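Local structure of mating-type switching protein swi5 (Schizosaccharomyces pombe, 3VIQ) at residues B[54-57]-B[58-62]; B[63-67]-B[68-72]; B[74-78]-B[79-83]. The protein is required for normal mating-type switching and, together with Sfr1, takes part in recombinational DNA repair as an activator of Rad51-mediated strand exchange. All coordinates share one frame; numbering follows the deposited sequence.

Contact 1 (B[54-57]-B[58-62]); sequences RDIA and LGMIG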
# COMPACT_ATOMS: atom_id res chain seq x y z
N ARG B 54 11.20 1.64 0.71
CA ARG B 54 12.45 2.10 0.06
C ARG B 54 12.50 3.64 0.00
O ARG B 54 13.51 4.23 0.33
CB ARG B 54 12.66 1.51 -1.34
CG ARG B 54 13.74 2.23 -2.17
CD ARG B 54 14.13 1.49 -3.44
NE ARG B 54 13.14 1.66 -4.49
CZ ARG B 54 13.32 1.34 -5.78
NH1 ARG B 54 14.46 0.82 -6.21
NH2 ARG B 54 12.32 1.55 -6.63
N ASP B 55 11.41 4.25 -0.42
CA ASP B 55 11.26 5.74 -0.37
C ASP B 55 11.59 6.37 0.99
O ASP B 55 12.46 7.25 1.09
CB ASP B 55 9.85 6.11 -0.78
CG ASP B 55 9.66 6.08 -2.29
OD1 ASP B 55 10.61 5.72 -3.04
OD2 ASP B 55 8.55 6.39 -2.73
N ILE B 56 10.91 5.87 2.03
CA ILE B 56 11.15 6.26 3.42
C ILE B 56 12.60 6.02 3.87
O ILE B 56 13.23 6.92 4.43
CB ILE B 56 10.14 5.55 4.39
CG1 ILE B 56 8.73 6.09 4.14
CG2 ILE B 56 10.53 5.76 5.89
CD1 ILE B 56 7.61 5.33 4.86
N ALA B 57 13.14 4.84 3.62
CA ALA B 57 14.53 4.54 3.93
C ALA B 57 15.47 5.51 3.21
O ALA B 57 16.40 6.05 3.83
CB ALA B 57 14.87 3.07 3.57
N LEU B 58 15.21 5.80 1.94
CA LEU B 58 16.09 6.69 1.20
C LEU B 58 16.01 8.06 1.79
O LEU B 58 17.03 8.72 1.95
CB LEU B 58 15.79 6.72 -0.30
CG LEU B 58 16.33 5.51 -1.08
CD1 LEU B 58 15.80 5.46 -2.56
CD2 LEU B 58 17.86 5.51 -1.01
N GLY B 59 14.80 8.50 2.14
CA GLY B 59 14.63 9.81 2.81
C GLY B 59 15.45 9.95 4.09
O GLY B 59 16.17 10.92 4.28
N MET B 60 15.38 8.96 4.96
CA MET B 60 16.10 9.01 6.24
C MET B 60 17.62 8.94 6.09
O MET B 60 18.35 9.74 6.72
CB MET B 60 15.62 7.88 7.14
CG MET B 60 14.15 7.96 7.48
SD MET B 60 13.68 6.62 8.61
CE MET B 60 12.08 7.28 9.11
N ILE B 61 18.09 8.01 5.26
CA ILE B 61 19.51 7.90 4.90
C ILE B 61 20.02 9.21 4.27
O ILE B 61 21.13 9.65 4.60
CB ILE B 61 19.82 6.75 3.92
CG1 ILE B 61 19.46 5.37 4.53
CG2 ILE B 61 21.31 6.84 3.52
CD1 ILE B 61 19.41 4.17 3.51
N GLY B 62 19.22 9.84 3.41
CA GLY B 62 19.55 11.18 2.94
C GLY B 62 19.68 12.21 4.06
O GLY B 62 20.58 13.05 4.04
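R54 meets L58 with its aliphatic stem, not with the flat guanidinium, which goes on to a salt bridge between its NH1 and the C-terminal carboxylate of E85. CG of R54, placed anti to the backbone N (chi1 165°), runs beside the leucine in the same direction and comes 3.9 Å from CD1 of L58. Arginine suits the place because its methylenes can pack while its charged end reaches on. Two residues on, and on another side of the helix, I56 and M60 form a second i to i+4 pair, also side by side: CG2 of I56 lies 3.9 Å from CE of M60, whose chain is extended beyond CG and runs back along the helix. The flexible thioether can thus lay its end methyl against the branched isoleucine. Beneath these side chains run the ordinary helical bonds, from L58 N to R54 O at 2.8 Å and from I61 N to A57 O at 3.0 Å. CG1 of I61 sits beside its own backbone N and approaches A57 O to 3.2 Å, fitting closely over the preceding turn. A57 is small enough to be buried under W48 of the Sfr1 chain. This is a stretch well within helix 36-67, with two differently covered sides. The same W48 of the Sfr1 chain packs on R54, L110 of that chain on I56, and its A55 on M60. Within Swi5, L58 touches F76 and I61 touches F79 of the short helix 76-79, while L75 and V81, in the flanking loops, also lean on I61.

Contact 2 (B[63-67]-B[68-72]); sequences KVAEH and EKCTS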
# COMPACT_ATOMS: atom_id res chain seq x y z
N LYS B 63 18.81 12.18 5.06
CA LYS B 63 18.98 13.15 6.17
C LYS B 63 20.26 12.86 6.97
O LYS B 63 21.02 13.78 7.29
CB LYS B 63 17.74 13.24 7.07
CG LYS B 63 16.53 13.84 6.37
CD LYS B 63 16.62 15.37 6.23
CE LYS B 63 15.52 15.94 5.33
NZ LYS B 63 15.37 17.43 5.49
N VAL B 64 20.53 11.58 7.27
CA VAL B 64 21.79 11.24 7.93
C VAL B 64 22.94 11.75 7.07
O VAL B 64 23.91 12.27 7.60
CB VAL B 64 21.98 9.73 8.15
CG1 VAL B 64 23.34 9.47 8.86
CG2 VAL B 64 20.82 9.13 8.93
N ALA B 65 22.81 11.64 5.76
CA ALA B 65 23.90 12.05 4.86
C ALA B 65 24.09 13.57 4.86
O ALA B 65 25.18 14.07 4.63
CB ALA B 65 23.68 11.51 3.42
N GLU B 66 23.04 14.29 5.15
CA GLU B 66 23.14 15.73 5.18
C GLU B 66 23.98 16.16 6.39
O GLU B 66 24.95 16.92 6.24
CB GLU B 66 21.74 16.38 5.18
CG GLU B 66 21.80 17.89 5.03
CD GLU B 66 22.61 18.31 3.81
OE1 GLU B 66 22.00 18.43 2.73
OE2 GLU B 66 23.86 18.52 3.95
N HIS B 67 23.66 15.60 7.56
CA HIS B 67 24.43 15.84 8.78
C HIS B 67 25.90 15.44 8.64
O HIS B 67 26.75 16.07 9.23
CB HIS B 67 23.84 15.11 9.99
CG HIS B 67 22.43 15.50 10.31
ND1 HIS B 67 21.52 14.62 10.84
CD2 HIS B 67 21.77 16.68 10.15
CE1 HIS B 67 20.36 15.23 11.00
NE2 HIS B 67 20.49 16.48 10.59
N GLU B 68 26.19 14.39 7.87
CA GLU B 68 27.59 13.97 7.63
C GLU B 68 28.26 14.60 6.41
O GLU B 68 29.39 14.27 6.10
CB GLU B 68 27.68 12.45 7.51
CG GLU B 68 27.05 11.74 8.68
CD GLU B 68 27.80 10.52 9.10
OE1 GLU B 68 28.23 9.74 8.22
OE2 GLU B 68 27.96 10.32 10.31
N LYS B 69 27.57 15.50 5.70
CA LYS B 69 28.15 16.21 4.57
C LYS B 69 28.71 15.26 3.51
O LYS B 69 29.87 15.35 3.13
CB LYS B 69 29.22 17.18 5.06
CG LYS B 69 28.67 18.25 6.03
CD LYS B 69 27.80 19.27 5.30
CE LYS B 69 26.71 19.88 6.20
NZ LYS B 69 27.26 20.85 7.19
N CYS B 70 27.87 14.35 3.03
CA CYS B 70 28.26 13.39 2.00
C CYS B 70 27.09 12.99 1.15
O CYS B 70 25.91 13.28 1.47
CB CYS B 70 28.89 12.15 2.61
SG CYS B 70 27.76 11.04 3.52
N THR B 71 27.41 12.34 0.05
CA THR B 71 26.39 11.84 -0.85
C THR B 71 25.82 10.60 -0.23
O THR B 71 26.53 9.86 0.46
CB THR B 71 26.95 11.54 -2.22
OG1 THR B 71 27.71 12.66 -2.66
CG2 THR B 71 25.82 11.30 -3.19
N SER B 72 24.52 10.41 -0.47
CA SER B 72 23.75 9.33 0.13
C SER B 72 24.41 7.98 -0.13
O SER B 72 24.50 7.17 0.77
CB SER B 72 22.31 9.34 -0.41
OG SER B 72 22.34 9.12 -1.80
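A65 and E66 accept the two backbone bonds from C70 and K69 that make a Schellman motif and bring helix 36-67 to its end. The longer loop is closed by C70 N bonding to A65 O at 3.1 Å; inside it, K69 N reaches E66 O at 3.0 Å from above the carbonyl plane. The last regular helical bond before the turn runs from E68 N to V64 O. K69 is the pivot, its positive phi of 55° reversing the chain out of the helix. Glycine is the residue most often found at such a position, but lysine can adopt the left-handed conformation as well. The motif usually joins the residues at its two ends by an apolar contact, and here CB of A65 meets SG of C70 at 4.1 Å. The same methyl also lies 3.9 Å from CA of S72, where the departing chain folds back; its small size suits the close approach of both. On the outer side E66 and K69 cross obliquely. The lysine chain is folded back at its second torsion (chi2 -71°), which brings CE to 3.4 Å from E66 O and to 3.9 Å from OE2 of the glutamate. Its NZ remains 5.2 Å from that OE2, so attraction between the charges is probably only long-range. CG of E68 rests 3.4 Å from V64 O, while the carboxylate leads away to a long, weak ion pair with R78. The cap therefore has a polar outside suited to glutamate and lysine, and an apolar inside. There V64 and A65 pack on L75 in the loop leading to helix 76-79, while L59 of the Sfr1 chain lies against K63, V64 and H67 of the last helical turns.

Contact 3 (B[74-78]-B[79-83]); sequences ELFDR and FGVNG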
# COMPACT_ATOMS: atom_id res chain seq x y z
N GLU B 74 27.34 7.05 -0.15
CA GLU B 74 28.45 6.72 0.72
C GLU B 74 27.96 6.06 2.03
O GLU B 74 28.73 5.37 2.71
CB GLU B 74 29.30 7.96 0.99
CG GLU B 74 29.85 8.60 -0.30
CD GLU B 74 30.56 9.92 -0.06
OE1 GLU B 74 31.34 10.02 0.93
OE2 GLU B 74 30.36 10.87 -0.87
N LEU B 75 26.67 6.19 2.35
CA LEU B 75 26.15 5.58 3.58
C LEU B 75 25.42 4.26 3.37
O LEU B 75 25.03 3.57 4.36
CB LEU B 75 25.24 6.56 4.32
CG LEU B 75 25.85 7.88 4.75
CD1 LEU B 75 25.95 8.79 3.54
CD2 LEU B 75 24.98 8.50 5.82
N PHE B 76 25.25 3.87 2.11
CA PHE B 76 24.48 2.64 1.78
C PHE B 76 25.03 1.40 2.47
O PHE B 76 24.26 0.57 2.97
CB PHE B 76 24.39 2.47 0.27
CG PHE B 76 23.34 3.36 -0.41
CD1 PHE B 76 22.61 4.33 0.31
CD2 PHE B 76 23.06 3.19 -1.77
CE1 PHE B 76 21.63 5.14 -0.34
CE2 PHE B 76 22.10 3.98 -2.41
CZ PHE B 76 21.38 4.96 -1.70
N ASP B 77 26.35 1.26 2.55
CA ASP B 77 26.92 0.07 3.18
C ASP B 77 26.61 -0.03 4.66
O ASP B 77 26.27 -1.10 5.16
CB ASP B 77 28.42 -0.01 2.99
CG ASP B 77 28.79 -0.44 1.61
OD1 ASP B 77 28.07 -1.30 1.03
OD2 ASP B 77 29.78 0.09 1.08
N ARG B 78 26.75 1.09 5.35
CA ARG B 78 26.43 1.20 6.77
C ARG B 78 24.99 0.78 7.07
O ARG B 78 24.71 0.20 8.12
CB ARG B 78 26.63 2.65 7.20
CG ARG B 78 26.13 3.01 8.58
CD ARG B 78 26.79 4.29 9.06
NE ARG B 78 25.93 4.99 10.01
CZ ARG B 78 25.95 6.30 10.22
NH1 ARG B 78 26.80 7.10 9.56
NH2 ARG B 78 25.10 6.82 11.09
N PHE B 79 24.10 1.06 6.13
CA PHE B 79 22.69 0.69 6.27
C PHE B 79 22.26 -0.61 5.62
O PHE B 79 21.10 -0.96 5.70
CB PHE B 79 21.80 1.87 5.85
CG PHE B 79 21.97 3.06 6.74
CD1 PHE B 79 21.54 3.00 8.06
CD2 PHE B 79 22.63 4.21 6.30
CE1 PHE B 79 21.73 4.09 8.92
CE2 PHE B 79 22.83 5.28 7.16
CZ PHE B 79 22.37 5.21 8.47
N GLY B 80 23.19 -1.34 4.99
CA GLY B 80 22.90 -2.68 4.49
C GLY B 80 22.22 -2.72 3.13
O GLY B 80 21.66 -3.74 2.75
N VAL B 81 22.31 -1.62 2.39
CA VAL B 81 21.68 -1.52 1.08
C VAL B 81 22.68 -1.15 -0.01
O VAL B 81 23.82 -0.81 0.25
CB VAL B 81 20.53 -0.51 1.08
CG1 VAL B 81 19.38 -1.05 1.90
CG2 VAL B 81 20.96 0.83 1.62
N ASN B 82 22.23 -1.26 -1.26
CA ASN B 82 22.98 -0.72 -2.38
C ASN B 82 22.00 -0.17 -3.42
O ASN B 82 20.78 -0.35 -3.31
CB ASN B 82 23.96 -1.77 -2.95
CG ASN B 82 23.25 -2.96 -3.56
OD1 ASN B 82 22.52 -2.81 -4.54
ND2 ASN B 82 23.45 -4.13 -2.99
N GLY B 83 22.54 0.51 -4.43
CA GLY B 83 21.71 1.18 -5.39
C GLY B 83 20.98 0.33 -6.42
O GLY B 83 20.17 0.87 -7.13
O HOH W 1 25.58 -2.80 1.55
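A Schellman motif ends the short helix 76-79, joining F76 and D77 to V81 and G80. V81 N bonds to F76 O at 3.0 Å and G80 N to D77 O, with G80 at the turning point, where its phi of 83° favours glycine. The customary apolar contact of the motif is made by F76 and V81, which cross with CG of the ring 4.0 Å from CG2 of the valine. F79 is held from two directions. CG of R78 stands over the centre of one ring face, 4.2 Å from the centroid, in a CH-pi contact. The extended arginine carries one face of its guanidinium over the CZ end of the ring, the planes 32° apart. CB of L75 lies 3.9 Å from CE2 of F79. With F79 reduced to an alanine, the arginine stem would probably lose its aromatic platform and a gap would be likely beside L75 and I61 of helix 36-67. Q54 of the Sfr1 chain packs on the phenylalanine and donates a hydrogen bond from its NE2 to R78 O. One water donates to both OD1 of D77 and O of V81, each at 3.0 Å.

Contacts 1 and 2 follow each other on helix 36-67, the first within its run and the second at its end; contact 3 closes helix 76-79, which folds back on the other two. Contacts 2 and 3 share the Schellman design but turn on different residues, a lysine and a glycine, whereas contact 1 has regular helical bonding throughout. It also has the smaller share of exposed residues; these predominate at the two caps. I61 and L75 are the apolar links between the three. Each has charged groups toward the surface: R54 pairs with the C-terminal carboxylate, while E68 and R78 link contacts 2 and 3 weakly. Sfr1 touches all three.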